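Local coordinates for protein cellulase (Bacillus sp. BG-CS10, PDB 5E09) that probably hydrolyses internal beta-1,4-glucosidic bonds of cellulose with a family 5 catalytic barrel that is followed by two accessory modules, the last a family 46 carbohydrate-binding module, at residues G372-D376 with G377-A381. Numbering follows the deposited sequence.
Sequences GLQVD and GDSLA
Gln-374 reaches across to Ser-379 on one face of a tight beta hairpin, while Val-375 and Leu-380 meet on the other, an example of how strand pairing next to a two-residue hairpin loop, built as a type I' turn, assigns side chains to faces. The turn runs from Val-375 to Asp-378, with Asp-376 and Gly-377 at its corners, both at positive phi. Val-375 and Asp-378 form the hydrogen-bonded pair that closes it: Val-375 N donates to Asp-378 O at 2.9 Å, and Asp-378 N returns a bond to Val-375 O at 3.0 Å. Gln-374 and Ser-379 are the next, non-hydrogen-bonded pair, their CA atoms 4.2 Å apart, and both put polar side chains on one face. Gln-374 CA also makes a CA-H...O contact with Asp-378 O.

The Gln-374 side chain lies across its neighbour strand: CG stands beside the backbone N (chi1 -68°) and the chain then runs extended, carrying the amide over Gly-377 and Ser-379. Its NE2 donates to Ser-379 OG at 3.1 Å, a bond tilted 21° from the amide plane. On the opposite face, which Val-375 shares with its cross-strand partner Asp-378, the methyls of Leu-380 pack against a single branch of Val-375, with CD1 3.9 Å from CG2; with CG1 anti to the backbone N, it is CG2, anti to the carbonyl carbon, that faces Leu-380. Leu-373 CB also approaches Leu-380 CD1, and Tyr-386 touches both leucines.

This hairpin edges the mixed sheet of the X2 module, an E-set domain, where strand 370-375 pairs with strand 410-419 and Leu-373 and Val-375 both touch Ile-415. Beyond the short strand 378-379, Leu-380 N still bonds to Leu-373 O, with an N-H...O angle of 161°.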
loop_
_atom_site.group_PDB
_atom_site.type_symbol
_atom_site.label_atom_id
_atom_site.label_comp_id
_atom_site.label_asym_id
_atom_site.label_seq_id
_atom_site.Cartn_x
_atom_site.Cartn_y
_atom_site.Cartn_z
ATOM N N GLY A 372 1.296 -16.385 -26.265
ATOM C CA GLY A 372 2.037 -17.602 -25.984
ATOM C C GLY A 372 2.170 -17.950 -24.508
ATOM O O GLY A 372 1.815 -17.157 -23.635
ATOM N N LEU A 373 2.662 -19.157 -24.238
ATOM C CA LEU A 373 3.056 -19.578 -22.895
ATOM C C LEU A 373 4.518 -19.992 -22.905
ATOM O O LEU A 373 5.021 -20.473 -23.921
ATOM C CB LEU A 373 2.202 -20.746 -22.391
ATOM C CG LEU A 373 0.693 -20.559 -22.243
ATOM C CD1 LEU A 373 0.079 -21.772 -21.548
ATOM C CD2 LEU A 373 0.374 -19.276 -21.487
ATOM N N GLN A 374 5.192 -19.822 -21.774
ATOM C CA GLN A 374 6.586 -20.225 -21.647
ATOM C C GLN A 374 6.864 -20.873 -20.300
ATOM O O GLN A 374 6.231 -20.549 -19.305
ATOM C CB GLN A 374 7.519 -19.029 -21.840
ATOM C CG GLN A 374 7.538 -18.471 -23.249
ATOM C CD GLN A 374 8.852 -17.781 -23.588
ATOM O OE1 GLN A 374 9.591 -17.355 -22.699
ATOM N NE2 GLN A 374 9.154 -17.685 -24.881
ATOM N N VAL A 375 7.801 -21.811 -20.282
ATOM C CA VAL A 375 8.354 -22.334 -19.042
ATOM C C VAL A 375 9.873 -22.280 -19.167
ATOM O O VAL A 375 10.435 -22.805 -20.132
ATOM C CB VAL A 375 7.900 -23.777 -18.747
ATOM C CG1 VAL A 375 8.652 -24.336 -17.541
ATOM C CG2 VAL A 375 6.396 -23.837 -18.525
ATOM N N ASP A 376 10.525 -21.630 -18.205
ATOM C CA ASP A 376 11.974 -21.448 -18.233
ATOM C C ASP A 376 12.435 -20.790 -19.535
ATOM O O ASP A 376 13.464 -21.166 -20.094
ATOM C CB ASP A 376 12.698 -22.788 -18.049
ATOM C CG ASP A 376 12.313 -23.492 -16.760
ATOM O OD1 ASP A 376 12.208 -22.820 -15.709
ATOM O OD2 ASP A 376 12.116 -24.726 -16.799
ATOM N N GLY A 377 11.660 -19.826 -20.023
ATOM C CA GLY A 377 12.025 -19.083 -21.217
ATOM C C GLY A 377 11.765 -19.811 -22.524
ATOM O O GLY A 377 11.975 -19.250 -23.604
ATOM N N ASP A 378 11.310 -21.059 -22.430
ATOM C CA ASP A 378 10.999 -21.867 -23.609
ATOM C C ASP A 378 9.496 -21.921 -23.874
ATOM O O ASP A 378 8.716 -22.282 -22.990
ATOM C CB ASP A 378 11.547 -23.286 -23.444
ATOM C CG ASP A 378 13.063 -23.321 -23.346
ATOM O OD1 ASP A 378 13.720 -22.424 -23.918
ATOM O OD2 ASP A 378 13.596 -24.248 -22.699
ATOM N N SER A 379 9.096 -21.569 -25.092
ATOM C CA SER A 379 7.685 -21.572 -25.471
ATOM C C SER A 379 7.069 -22.967 -25.381
ATOM O O SER A 379 7.720 -23.969 -25.673
ATOM C CB SER A 379 7.508 -21.021 -26.886
ATOM O OG SER A 379 7.933 -19.671 -26.960
ATOM N N LEU A 380 5.814 -23.028 -24.955
ATOM C CA LEU A 380 5.106 -24.296 -24.890
ATOM C C LEU A 380 4.391 -24.544 -26.204
ATOM O O LEU A 380 4.252 -23.639 -27.027
ATOM C CB LEU A 380 4.114 -24.314 -23.726
ATOM C CG LEU A 380 4.741 -24.379 -22.332
ATOM C CD1 LEU A 380 3.663 -24.572 -21.269
ATOM C CD2 LEU A 380 5.775 -25.492 -22.272
ATOM N N ALA A 381 3.937 -25.775 -26.391
ATOM C CA ALA A 381 3.339 -26.185 -27.650
ATOM C C ALA A 381 1.848 -25.917 -27.705
ATOM O O ALA A 381 1.092 -26.355 -26.838
ATOM C CB ALA A 381 3.606 -27.655 -27.891
#